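Local coordinates for PUA domain-containing protein (Aeropyrum pernix, PDB 2CX0) that is of unknown function but carries a PUA domain, probably binds RNA and may take part in translation initiation, at residues G9-E14 with V48-D53; P78-L83 with H169-A174; G93-D98 with G121-G126; P139-V144 with R163-V168. One frame throughout, in Å; residues are numbered along the deposited sequence.

Contact 1. Residues G9-E14 with V48-D53; sequences GLARLE and VKARTD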
loop_
_atom_site.group_PDB
_atom_site.type_symbol
_atom_site.label_atom_id
_atom_site.label_comp_id
_atom_site.label_asym_id
_atom_site.label_seq_id
_atom_site.Cartn_x
_atom_site.Cartn_y
_atom_site.Cartn_z
ATOM N N GLY A 9 2.386 6.714 19.018
ATOM C CA GLY A 9 2.337 7.768 20.007
ATOM C C GLY A 9 2.267 9.186 19.483
ATOM O O GLY A 9 1.747 9.445 18.406
ATOM N N LEU A 10 2.813 10.124 20.245
ATOM C CA LEU A 10 2.762 11.525 19.857
ATOM C C LEU A 10 3.592 11.817 18.603
ATOM O O LEU A 10 4.718 11.331 18.467
ATOM C CB LEU A 10 3.258 12.373 21.032
ATOM C CG LEU A 10 3.344 13.855 20.718
ATOM C CD1 LEU A 10 1.944 14.495 20.946
ATOM C CD2 LEU A 10 4.442 14.472 21.615
ATOM N N ALA A 11 3.019 12.546 17.655
ATOM C CA ALA A 11 3.757 12.907 16.466
ATOM C C ALA A 11 3.655 14.395 16.214
ATOM O O ALA A 11 2.568 14.954 16.280
ATOM C CB ALA A 11 3.252 12.102 15.170
ATOM N N ARG A 12 4.805 15.016 15.923
ATOM C CA ARG A 12 4.845 16.441 15.578
ATOM C C ARG A 12 4.833 16.478 14.051
ATOM O O ARG A 12 5.685 15.840 13.385
ATOM C CB ARG A 12 6.119 17.086 16.112
ATOM C CG ARG A 12 5.988 17.312 17.606
ATOM C CD ARG A 12 7.319 17.477 18.329
ATOM N NE ARG A 12 7.190 17.219 19.779
ATOM C CZ ARG A 12 6.602 18.041 20.652
ATOM N NH1 ARG A 12 6.090 19.178 20.218
ATOM N NH2 ARG A 12 6.509 17.754 21.958
ATOM N N LEU A 13 3.892 17.231 13.488
ATOM C CA LEU A 13 3.737 17.278 12.047
ATOM C C LEU A 13 4.114 18.604 11.390
ATOM O O LEU A 13 3.935 19.655 11.958
ATOM C CB LEU A 13 2.296 16.959 11.691
ATOM C CG LEU A 13 1.864 15.514 11.457
ATOM C CD1 LEU A 13 2.136 14.677 12.640
ATOM C CD2 LEU A 13 0.389 15.509 11.144
ATOM N N GLU A 14 4.650 18.500 10.179
ATOM C CA GLU A 14 5.007 19.633 9.329
ATOM C C GLU A 14 4.387 19.308 7.971
ATOM O O GLU A 14 4.681 18.248 7.423
ATOM C CB GLU A 14 6.510 19.744 9.136
ATOM C CG GLU A 14 7.207 20.467 10.226
ATOM C CD GLU A 14 8.589 20.905 9.803
ATOM O OE1 GLU A 14 9.328 20.051 9.258
ATOM O OE2 GLU A 14 8.925 22.095 10.013
ATOM N N VAL A 48 3.207 15.593 4.089
ATOM C CA VAL A 48 3.157 15.647 5.555
ATOM C C VAL A 48 4.355 14.869 6.131
ATOM O O VAL A 48 4.574 13.700 5.791
ATOM C CB VAL A 48 1.895 14.981 6.063
ATOM C CG1 VAL A 48 1.867 14.969 7.565
ATOM C CG2 VAL A 48 0.684 15.700 5.454
ATOM N N LYS A 49 5.146 15.527 6.950
ATOM C CA LYS A 49 6.292 14.883 7.614
ATOM C C LYS A 49 5.914 14.745 9.097
ATOM O O LYS A 49 5.508 15.732 9.726
ATOM C CB LYS A 49 7.523 15.753 7.510
ATOM C CG LYS A 49 8.255 15.630 6.198
ATOM C CD LYS A 49 9.627 16.303 6.273
ATOM C CE LYS A 49 9.593 17.736 5.746
ATOM N NZ LYS A 49 10.896 18.482 6.050
ATOM N N ALA A 50 6.041 13.543 9.661
ATOM C CA ALA A 50 5.650 13.367 11.059
ATOM C C ALA A 50 6.839 12.810 11.812
ATOM O O ALA A 50 7.464 11.822 11.352
ATOM C CB ALA A 50 4.498 12.353 11.148
ATOM N N ARG A 51 7.159 13.423 12.941
ATOM C CA ARG A 51 8.250 12.929 13.742
ATOM C C ARG A 51 7.703 12.361 15.028
ATOM O O ARG A 51 6.979 13.048 15.730
ATOM C CB ARG A 51 9.253 14.020 14.051
ATOM C CG ARG A 51 10.467 13.516 14.866
ATOM C CD ARG A 51 11.605 14.600 14.941
ATOM N NE ARG A 51 11.102 15.833 15.568
ATOM C CZ ARG A 51 10.887 15.996 16.873
ATOM N NH1 ARG A 51 11.145 15.018 17.729
ATOM N NH2 ARG A 51 10.364 17.130 17.310
ATOM N N THR A 52 8.037 11.105 15.314
ATOM C CA THR A 52 7.570 10.397 16.513
ATOM C C THR A 52 8.814 10.037 17.317
ATOM O O THR A 52 9.926 10.422 16.929
ATOM C CB THR A 52 6.975 9.057 16.154
ATOM O OG1 THR A 52 8.010 8.242 15.554
ATOM C CG2 THR A 52 5.807 9.208 15.188
ATOM N N ASP A 53 8.611 9.286 18.413
ATOM C CA ASP A 53 9.691 8.760 19.289
ATOM C C ASP A 53 10.880 8.093 18.575
ATOM O O ASP A 53 12.045 8.312 18.890
ATOM C CB ASP A 53 9.146 7.639 20.177
ATOM C CG ASP A 53 8.715 8.119 21.504
ATOM O OD1 ASP A 53 8.981 9.309 21.783
ATOM O OD2 ASP A 53 8.115 7.302 22.258
HETATM O O HOH W 1 6.030 9.176 19.609
#
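Arg12 and Arg51 pair across strands 9-17 and 45-51, neighbours in the six-stranded antiparallel sheet of the N-terminal half. They form a hydrogen-bonded pair, in which Arg12 N donates to Arg51 O at 2.9 Å and Arg51 N returns the bond to Arg12 O. Their side chains rise from one face of the sheet, side by side and pointing the same way. Arg51 CG is anti to its backbone N (chi1 -178°), Arg12 CG to its carbonyl carbon. The two guanidinium planes lie within 6° of parallel. Arg51 NH2 packs tightly at 3.2 Å from Arg12 CD. Two like charges so near each other would probably repel. Glu56 touches Arg51 from the next strand and may offset this. Glu14 and Lys49 are the next hydrogen-bonded pair on the same face. Lys49 N donates to Glu14 O at 2.8 Å, almost straight at 178°. Glu14 OE1 and Lys49 NZ make a long salt bridge of 3.9 Å. On the opposite face, Leu13 and Ala50 meet through carbon atoms. Leu13 CD1 rests 3.6 Å from Ala50 CB, while CD2 reaches Val48 CG1. An alanine in place of Leu13 would probably open a gap here, with Val48 CG1 and Ala50 CB losing its cover. Near Leu10 a water replaces direct bonds: it donates to Leu10 O and accepts from Asp53 N, each at 2.8 Å.

Contact 2. Residues P78-L83 with H169-A174; sequences PTLQCL and HRLGDA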
loop_
_atom_site.group_PDB
_atom_site.type_symbol
_atom_site.label_atom_id
_atom_site.label_comp_id
_atom_site.label_asym_id
_atom_site.label_seq_id
_atom_site.Cartn_x
_atom_site.Cartn_y
_atom_site.Cartn_z
ATOM N N PRO A 78 1.054 2.915 -2.280
ATOM C CA PRO A 78 -0.160 3.452 -1.657
ATOM C C PRO A 78 -0.267 2.874 -0.228
ATOM O O PRO A 78 0.147 1.710 0.054
ATOM C CB PRO A 78 -1.312 2.859 -2.488
ATOM C CG PRO A 78 -0.647 1.453 -3.000
ATOM C CD PRO A 78 0.829 1.785 -3.195
ATOM N N THR A 79 -0.895 3.660 0.657
ATOM C CA THR A 79 -1.221 3.174 1.963
ATOM C C THR A 79 -2.523 2.383 1.778
ATOM O O THR A 79 -3.218 2.461 0.721
ATOM C CB THR A 79 -1.605 4.316 2.897
ATOM O OG1 THR A 79 -2.643 5.125 2.239
ATOM C CG2 THR A 79 -0.301 5.157 3.239
ATOM N N LEU A 80 -2.902 1.665 2.831
ATOM C CA LEU A 80 -4.202 0.960 2.750
ATOM C C LEU A 80 -5.325 2.002 2.736
ATOM O O LEU A 80 -6.404 1.751 2.176
ATOM C CB LEU A 80 -4.390 0.004 3.949
ATOM C CG LEU A 80 -3.393 -1.167 3.890
ATOM C CD1 LEU A 80 -3.814 -2.109 5.016
ATOM C CD2 LEU A 80 -3.459 -1.959 2.539
ATOM N N GLN A 81 -5.114 3.156 3.396
ATOM C CA GLN A 81 -6.127 4.247 3.380
ATOM C C GLN A 81 -6.360 4.728 1.927
ATOM O O GLN A 81 -7.496 5.038 1.543
ATOM C CB GLN A 81 -5.683 5.455 4.258
ATOM C CG GLN A 81 -5.719 5.154 5.794
ATOM C CD GLN A 81 -4.555 4.307 6.317
ATOM O OE1 GLN A 81 -3.596 4.009 5.565
ATOM N NE2 GLN A 81 -4.620 3.932 7.618
ATOM N N CYS A 82 -5.283 4.776 1.132
ATOM C CA CYS A 82 -5.387 5.161 -0.263
ATOM C C CYS A 82 -6.262 4.128 -1.007
ATOM O O CYS A 82 -7.154 4.448 -1.859
ATOM C CB CYS A 82 -3.988 5.193 -0.897
ATOM S SG CYS A 82 -4.007 5.520 -2.690
ATOM N N LEU A 83 -6.072 2.865 -0.677
ATOM C CA LEU A 83 -6.898 1.847 -1.380
ATOM C C LEU A 83 -8.391 1.969 -1.001
ATOM O O LEU A 83 -9.287 1.674 -1.801
ATOM C CB LEU A 83 -6.401 0.445 -1.086
ATOM C CG LEU A 83 -4.924 0.234 -1.497
ATOM C CD1 LEU A 83 -4.616 -1.285 -1.303
ATOM C CD2 LEU A 83 -4.581 0.701 -2.953
ATOM N N HIS A 169 3.729 -2.830 3.317
ATOM C CA HIS A 169 2.883 -2.106 4.272
ATOM C C HIS A 169 1.637 -2.959 4.547
ATOM O O HIS A 169 1.057 -3.574 3.607
ATOM C CB HIS A 169 2.489 -0.737 3.693
ATOM C CG HIS A 169 1.334 -0.087 4.394
ATOM N ND1 HIS A 169 0.170 0.282 3.750
ATOM C CD2 HIS A 169 1.209 0.342 5.672
ATOM C CE1 HIS A 169 -0.628 0.922 4.613
ATOM N NE2 HIS A 169 -0.014 0.968 5.784
ATOM N N ARG A 170 1.202 -3.007 5.820
ATOM C CA ARG A 170 0.066 -3.865 6.125
ATOM C C ARG A 170 -0.817 -3.317 7.238
ATOM O O ARG A 170 -0.403 -2.443 7.990
ATOM C CB ARG A 170 0.546 -5.285 6.494
ATOM C CG ARG A 170 1.546 -5.323 7.691
ATOM C CD ARG A 170 0.870 -5.311 9.075
ATOM N NE ARG A 170 1.936 -5.403 10.103
ATOM C CZ ARG A 170 1.724 -5.384 11.420
ATOM N NH1 ARG A 170 0.470 -5.305 11.895
ATOM N NH2 ARG A 170 2.787 -5.383 12.249
ATOM N N LEU A 171 -2.047 -3.830 7.295
ATOM C CA LEU A 171 -3.036 -3.394 8.292
ATOM C C LEU A 171 -2.469 -3.442 9.740
ATOM O O LEU A 171 -2.051 -4.516 10.196
ATOM C CB LEU A 171 -4.230 -4.345 8.206
ATOM C CG LEU A 171 -5.555 -3.626 8.513
ATOM C CD1 LEU A 171 -6.809 -4.479 8.146
ATOM C CD2 LEU A 171 -5.491 -3.245 9.936
ATOM N N GLY A 172 -2.440 -2.298 10.430
ATOM C CA GLY A 172 -1.939 -2.318 11.799
ATOM C C GLY A 172 -0.447 -2.051 12.005
ATOM O O GLY A 172 0.018 -2.082 13.150
ATOM N N ASP A 173 0.310 -1.857 10.924
ATOM C CA ASP A 173 1.706 -1.530 11.116
ATOM C C ASP A 173 1.830 -0.033 11.561
ATOM O O ASP A 173 0.837 0.684 11.667
ATOM C CB ASP A 173 2.602 -1.928 9.886
ATOM C CG ASP A 173 2.420 -1.041 8.626
ATOM O OD1 ASP A 173 1.826 0.078 8.671
ATOM O OD2 ASP A 173 2.936 -1.523 7.554
ATOM N N ALA A 174 3.049 0.393 11.895
ATOM C CA ALA A 174 3.260 1.738 12.389
ATOM C C ALA A 174 2.781 2.813 11.416
ATOM O O ALA A 174 2.130 3.794 11.850
ATOM C CB ALA A 174 4.722 1.930 12.719
#
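His169 directs its ring at the first turn of helix 80-86. The CB of His169 points toward the helix start, and CG stands anti to the backbone N (chi1 164°). There CE1 lies 3.0 Å from Leu80 N, and that N sits at the ring edge, in its plane. CE1 also comes to 3.5 Å from Thr79 CA. With CG anti to its carbonyl carbon (chi1 -67°), Leu80 brings that atom against His169 CE1, also at 3.5 Å. An alanine in place of His169 would probably open a gap beside Thr79 CA and Leu80 CG, which the ring now fills. Leu80 CD1 passes on to the backbone of Leu171, 3.4 Å from the N. Thr79 is the N-cap of the helix: its OG1 accepts from Cys82 N at 2.9 Å, and it is also hydrogen-bonded to Pro66 O. The buried Pro78 O has no hydrogen-bond partner in the model. On the other side, residues 170 to 173 form a type II turn, with Gly172 at backbone angles that call for glycine. Asp173 OD2 takes Arg170 N at 2.9 Å, from above the carboxylate plane. Arg170 NH1 bonds Leu171 O at 3.1 Å, close to the guanidinium plane. Asp173 is in turn the N-cap of helix 174-183, accepting from Trp176 N with OD1. The contact thus joins helix 80-86 of the N-terminal, DUF1947 part to the end of strand 163-170, the last strand of the PUA sheet. Trp176 of helix 174-183 packs on Leu80 and Leu171, and Val142 of strand 138-145 also touches Leu80.

Contact 3. Residues G93-D98 with G121-G126; sequences GVVLVD and GSFTRG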
loop_
_atom_site.group_PDB
_atom_site.type_symbol
_atom_site.label_atom_id
_atom_site.label_comp_id
_atom_site.label_asym_id
_atom_site.label_seq_id
_atom_site.Cartn_x
_atom_site.Cartn_y
_atom_site.Cartn_z
ATOM N N GLY A 93 -2.373 -5.418 -10.210
ATOM C CA GLY A 93 -3.028 -6.645 -9.801
ATOM C C GLY A 93 -3.325 -6.734 -8.312
ATOM O O GLY A 93 -2.849 -5.920 -7.508
ATOM N N VAL A 94 -4.162 -7.689 -7.956
ATOM C CA VAL A 94 -4.434 -7.924 -6.560
ATOM C C VAL A 94 -4.471 -9.461 -6.415
ATOM O O VAL A 94 -4.739 -10.174 -7.401
ATOM C CB VAL A 94 -5.771 -7.328 -6.073
ATOM C CG1 VAL A 94 -5.741 -5.781 -6.093
ATOM C CG2 VAL A 94 -6.859 -7.928 -6.828
ATOM N N VAL A 95 -4.217 -9.930 -5.184
ATOM C CA VAL A 95 -4.199 -11.358 -4.869
ATOM C C VAL A 95 -5.192 -11.525 -3.763
ATOM O O VAL A 95 -5.141 -10.780 -2.765
ATOM C CB VAL A 95 -2.782 -11.777 -4.380
ATOM C CG1 VAL A 95 -2.785 -13.222 -3.931
ATOM C CG2 VAL A 95 -1.748 -11.566 -5.538
ATOM N N LEU A 96 -6.111 -12.474 -3.928
ATOM C CA LEU A 96 -7.128 -12.719 -2.932
ATOM C C LEU A 96 -6.608 -13.816 -2.042
ATOM O O LEU A 96 -5.957 -14.762 -2.529
ATOM C CB LEU A 96 -8.417 -13.162 -3.621
ATOM C CG LEU A 96 -8.894 -12.196 -4.709
ATOM C CD1 LEU A 96 -10.185 -12.740 -5.350
ATOM C CD2 LEU A 96 -9.106 -10.807 -4.091
ATOM N N VAL A 97 -6.883 -13.697 -0.745
ATOM C CA VAL A 97 -6.331 -14.651 0.241
ATOM C C VAL A 97 -7.409 -15.196 1.162
ATOM O O VAL A 97 -8.468 -14.573 1.360
ATOM C CB VAL A 97 -5.193 -13.995 1.108
ATOM C CG1 VAL A 97 -4.170 -13.282 0.215
ATOM C CG2 VAL A 97 -5.812 -12.916 2.167
ATOM N N ASP A 98 -7.115 -16.367 1.748
ATOM C CA ASP A 98 -8.032 -16.994 2.670
ATOM C C ASP A 98 -8.016 -16.303 4.044
ATOM O O ASP A 98 -7.202 -15.417 4.290
ATOM C CB ASP A 98 -7.797 -18.519 2.764
ATOM C CG ASP A 98 -6.425 -18.926 3.286
ATOM O OD1 ASP A 98 -5.786 -18.210 4.050
ATOM O OD2 ASP A 98 -5.992 -20.046 2.950
ATOM N N GLY A 121 -6.086 -9.239 -12.403
ATOM C CA GLY A 121 -5.164 -8.326 -13.068
ATOM C C GLY A 121 -4.043 -9.078 -13.753
ATOM O O GLY A 121 -4.096 -10.313 -13.869
ATOM N N SER A 122 -3.010 -8.344 -14.169
ATOM C CA SER A 122 -1.872 -8.911 -14.880
ATOM C C SER A 122 -0.622 -8.221 -14.337
ATOM O O SER A 122 -0.559 -6.993 -14.303
ATOM C CB SER A 122 -2.051 -8.632 -16.376
ATOM O OG SER A 122 -0.967 -9.178 -17.098
ATOM N N PHE A 123 0.365 -8.977 -13.870
ATOM C CA PHE A 123 1.542 -8.351 -13.317
ATOM C C PHE A 123 2.717 -9.294 -13.397
ATOM O O PHE A 123 2.544 -10.525 -13.597
ATOM C CB PHE A 123 1.308 -7.923 -11.851
ATOM C CG PHE A 123 0.808 -9.008 -10.962
ATOM C CD1 PHE A 123 1.683 -9.905 -10.342
ATOM C CD2 PHE A 123 -0.571 -9.122 -10.708
ATOM C CE1 PHE A 123 1.170 -10.912 -9.473
ATOM C CE2 PHE A 123 -1.071 -10.093 -9.869
ATOM C CZ PHE A 123 -0.203 -10.995 -9.247
ATOM N N THR A 124 3.909 -8.733 -13.246
ATOM C CA THR A 124 5.086 -9.578 -13.269
ATOM C C THR A 124 5.811 -9.454 -11.934
ATOM O O THR A 124 5.515 -8.559 -11.139
ATOM C CB THR A 124 6.041 -9.155 -14.442
ATOM O OG1 THR A 124 6.416 -7.794 -14.265
ATOM C CG2 THR A 124 5.341 -9.273 -15.767
ATOM N N ARG A 125 6.762 -10.367 -11.694
ATOM C CA ARG A 125 7.564 -10.328 -10.486
ATOM C C ARG A 125 8.084 -8.900 -10.333
ATOM O O ARG A 125 8.531 -8.295 -11.322
ATOM C CB ARG A 125 8.751 -11.321 -10.626
ATOM C CG ARG A 125 9.878 -11.145 -9.633
ATOM C CD ARG A 125 10.793 -12.365 -9.620
ATOM N NE ARG A 125 10.123 -13.491 -10.245
ATOM C CZ ARG A 125 10.236 -14.759 -9.856
ATOM N NH1 ARG A 125 11.005 -15.083 -8.813
ATOM N NH2 ARG A 125 9.583 -15.699 -10.532
ATOM N N GLY A 126 8.022 -8.341 -9.119
ATOM C CA GLY A 126 8.547 -6.991 -8.908
ATOM C C GLY A 126 7.491 -5.898 -8.935
ATOM O O GLY A 126 7.749 -4.764 -8.462
#
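Phe123 brings its ring up to the glycine that opens strand 93-97, and this is the tight part of the contact. Ring atom CD2 is 3.6 Å from Gly93 CA, and CE2 follows at 4.0 Å. A side chain on Gly93 would run into the ring, since a CB would fall about 2.1 Å from Phe123 CD2. The backbones also come near each other at Gly121, whose CA lies 4.2 Å from Gly93 CA. The two glycines make a non-hydrogen-bonded antiparallel pair. Gly121 has backbone angles suited to glycine, and a CB there would strike Gly93 CA. The CB of Phe123 points toward the strand, and CG lies between the backbone N and the carbonyl carbon (chi1 53°), the crowded position. Farther along, the ring tip CZ reaches Val95 CG2 at 4.1 Å, a looser touch in which the side chains cross at about a right angle. The two segments share no hydrogen bond, so shape and apolar cover carry the contact. The outer side is different. Ser122 turns away from strand 93-97 and is exposed, as are Gly121, Thr124 and Arg125. Other parts of the chain hold this loop: Phe123 N bonds Ser149 OG at the start of helix 149-158, and Thr124 N bonds Asp127 OD2. The contact lies at one end of strand 93-97, which runs between strands 116-121 and 128-133 in the mixed sheet of the PUA domain. The loop of residues 121-126 joins those two flanking strands, and Phe123 also touches Val129 on the second of them.

Contact 4. Residues P139-V144 with R163-V168; sequences PVMVGV and RAVRRV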
loop_
_atom_site.group_PDB
_atom_site.type_symbol
_atom_site.label_atom_id
_atom_site.label_comp_id
_atom_site.label_asym_id
_atom_site.label_seq_id
_atom_site.Cartn_x
_atom_site.Cartn_y
_atom_site.Cartn_z
ATOM N N PRO A 139 -8.605 -4.815 1.813
ATOM C CA PRO A 139 -7.165 -4.827 1.563
ATOM C C PRO A 139 -6.476 -4.999 2.921
ATOM O O PRO A 139 -6.827 -4.336 3.922
ATOM C CB PRO A 139 -6.890 -3.441 0.953
ATOM C CG PRO A 139 -8.254 -3.010 0.447
ATOM C CD PRO A 139 -9.182 -3.491 1.503
ATOM N N VAL A 140 -5.525 -5.933 2.982
ATOM C CA VAL A 140 -4.812 -6.115 4.245
ATOM C C VAL A 140 -3.301 -5.838 4.156
ATOM O O VAL A 140 -2.626 -5.645 5.180
ATOM C CB VAL A 140 -5.043 -7.566 4.839
ATOM C CG1 VAL A 140 -6.533 -7.775 5.130
ATOM C CG2 VAL A 140 -4.615 -8.594 3.854
HETATM N N MSE A 141 -2.747 -5.853 2.942
HETATM C CA MSE A 141 -1.322 -5.610 2.810
HETATM C C MSE A 141 -1.011 -5.136 1.379
HETATM O O MSE A 141 -1.704 -5.477 0.414
HETATM C CB MSE A 141 -0.560 -6.896 3.112
HETATM C CG MSE A 141 1.035 -6.819 2.916
HETATM SE SE MSE A 141 1.542 -7.458 1.117
HETATM C CE MSE A 141 1.622 -9.395 1.588
ATOM N N VAL A 142 0.032 -4.319 1.281
ATOM C CA VAL A 142 0.539 -3.807 0.008
ATOM C C VAL A 142 1.968 -4.323 -0.050
ATOM O O VAL A 142 2.671 -4.230 0.955
ATOM C CB VAL A 142 0.547 -2.222 -0.010
ATOM C CG1 VAL A 142 1.421 -1.737 -1.107
ATOM C CG2 VAL A 142 -0.950 -1.725 -0.286
ATOM N N GLY A 143 2.372 -4.834 -1.210
ATOM C CA GLY A 143 3.713 -5.359 -1.357
ATOM C C GLY A 143 4.178 -5.617 -2.795
ATOM O O GLY A 143 3.635 -5.089 -3.776
ATOM N N VAL A 144 5.227 -6.435 -2.900
ATOM C CA VAL A 144 5.828 -6.690 -4.172
ATOM C C VAL A 144 5.629 -8.130 -4.604
ATOM O O VAL A 144 5.930 -9.068 -3.849
ATOM C CB VAL A 144 7.356 -6.346 -4.093
ATOM C CG1 VAL A 144 8.026 -6.575 -5.493
ATOM C CG2 VAL A 144 7.554 -4.905 -3.590
ATOM N N ARG A 163 7.013 -17.928 -1.190
ATOM C CA ARG A 163 6.500 -16.594 -1.038
ATOM C C ARG A 163 5.825 -16.078 -2.323
ATOM O O ARG A 163 6.353 -16.176 -3.431
ATOM C CB ARG A 163 7.633 -15.642 -0.610
ATOM C CG ARG A 163 7.148 -14.226 -0.089
ATOM C CD ARG A 163 8.219 -13.691 0.883
ATOM N NE ARG A 163 9.368 -13.217 0.128
ATOM C CZ ARG A 163 10.470 -12.736 0.681
ATOM N NH1 ARG A 163 10.597 -12.703 1.997
ATOM N NH2 ARG A 163 11.371 -12.185 -0.090
ATOM N N ALA A 164 4.621 -15.561 -2.163
ATOM C CA ALA A 164 3.890 -15.000 -3.288
ATOM C C ALA A 164 4.105 -13.469 -3.355
ATOM O O ALA A 164 4.333 -12.897 -4.461
ATOM C CB ALA A 164 2.375 -15.305 -3.136
ATOM N N VAL A 165 4.009 -12.815 -2.195
ATOM C CA VAL A 165 4.153 -11.326 -2.156
ATOM C C VAL A 165 4.955 -10.926 -0.919
ATOM O O VAL A 165 4.688 -11.376 0.212
ATOM C CB VAL A 165 2.749 -10.622 -2.039
ATOM C CG1 VAL A 165 2.884 -9.071 -1.961
ATOM C CG2 VAL A 165 1.835 -11.088 -3.244
ATOM N N ARG A 166 5.930 -10.069 -1.153
ATOM C CA ARG A 166 6.767 -9.569 -0.087
ATOM C C ARG A 166 6.048 -8.374 0.512
ATOM O O ARG A 166 5.722 -7.387 -0.184
ATOM C CB ARG A 166 8.171 -9.199 -0.636
ATOM C CG ARG A 166 9.097 -8.598 0.415
ATOM C CD ARG A 166 10.559 -8.663 0.005
ATOM N NE ARG A 166 10.814 -8.162 -1.341
ATOM C CZ ARG A 166 10.889 -6.871 -1.655
ATOM N NH1 ARG A 166 10.717 -5.964 -0.699
ATOM N NH2 ARG A 166 11.166 -6.485 -2.913
ATOM N N ARG A 167 5.810 -8.464 1.819
ATOM C CA ARG A 167 5.129 -7.392 2.531
ATOM C C ARG A 167 5.893 -6.032 2.509
ATOM O O ARG A 167 7.109 -6.003 2.717
ATOM C CB ARG A 167 4.899 -7.836 4.018
ATOM C CG ARG A 167 4.448 -6.657 4.917
ATOM C CD ARG A 167 4.975 -6.800 6.362
ATOM N NE ARG A 167 6.439 -6.622 6.403
ATOM C CZ ARG A 167 7.325 -7.579 6.644
ATOM N NH1 ARG A 167 6.938 -8.816 6.888
ATOM N NH2 ARG A 167 8.618 -7.290 6.601
ATOM N N VAL A 168 5.207 -4.935 2.179
ATOM C CA VAL A 168 5.822 -3.601 2.289
ATOM C C VAL A 168 5.052 -2.798 3.382
ATOM O O VAL A 168 5.631 -2.182 4.276
ATOM C CB VAL A 168 5.768 -2.871 0.961
ATOM C CG1 VAL A 168 6.077 -1.327 1.134
ATOM C CG2 VAL A 168 6.801 -3.558 0.001
#
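In the mixed sheet of the PUA domain, strands 138-145 and 163-170 run antiparallel, and Val144 pairs with Arg166 between them. The N-H of each donates to the O of the other at 2.9 Å; the Val144 N-H sits on a lone pair of Arg166 O. Val168 N extends the pairing with a bond of 2.9 Å to Val142 O. The N-to-C directions of segments 139-144 and 165-167 differ by 118°, well short of fully antiparallel. Classic bulges occur at Val140 and Met141, facing Ala131, and at Ala164 and Val165, facing Leu111. Gly143 lies between the bonds, with its CA only 3.1 Å from Arg166 O in a CA-H...O contact. A CB there would clash with that oxygen. On one side Met141, present as selenomethionine, has its chain bent at chi2 (-95°) and chi3 and slides past Val165 in the opposite direction. Its SE comes to 3.7 Å from Val165 CG1, and its CG to 4.0 Å from Arg167 CG. On the other side Val144 and Val168 meet through their CG2 atoms at 3.9 Å. The Arg166 guanidinium lies with one face over Val144 CB, offset toward the rim. Arg163 turns a guanidinium face to Arg166 CG and forms a salt bridge with Glu146, which also has a long, weak ion pair with Arg166 NE. Backbone bonds and apolar side chains thus hold the strands together, while the charges of Arg163 and Arg166 are probably tempered by Glu146, and Arg167 NH1 bonds Gly108 O.

From the N terminus, contact 1 closes first, shutting a loop that holds helix 20-30 and joining neighbouring strands of the N-terminal sheet. Contact 2 opens later and closes last. It ties helix 80-86 to the end of strand 163-170, and so brings the two parts of the fold together. Contacts 3 and 4 are nested inside its loop and follow one another in series, both in the mixed sheet of the PUA domain. Contacts 2 and 4 touch: His169 O lies 2.6 Å from Val142 N, a probable hydrogen bond. Contacts 3 and 4 also touch, where Gly126 packs on Val144. Contact 1 stands apart, its centre about 33 Å from that of contact 3.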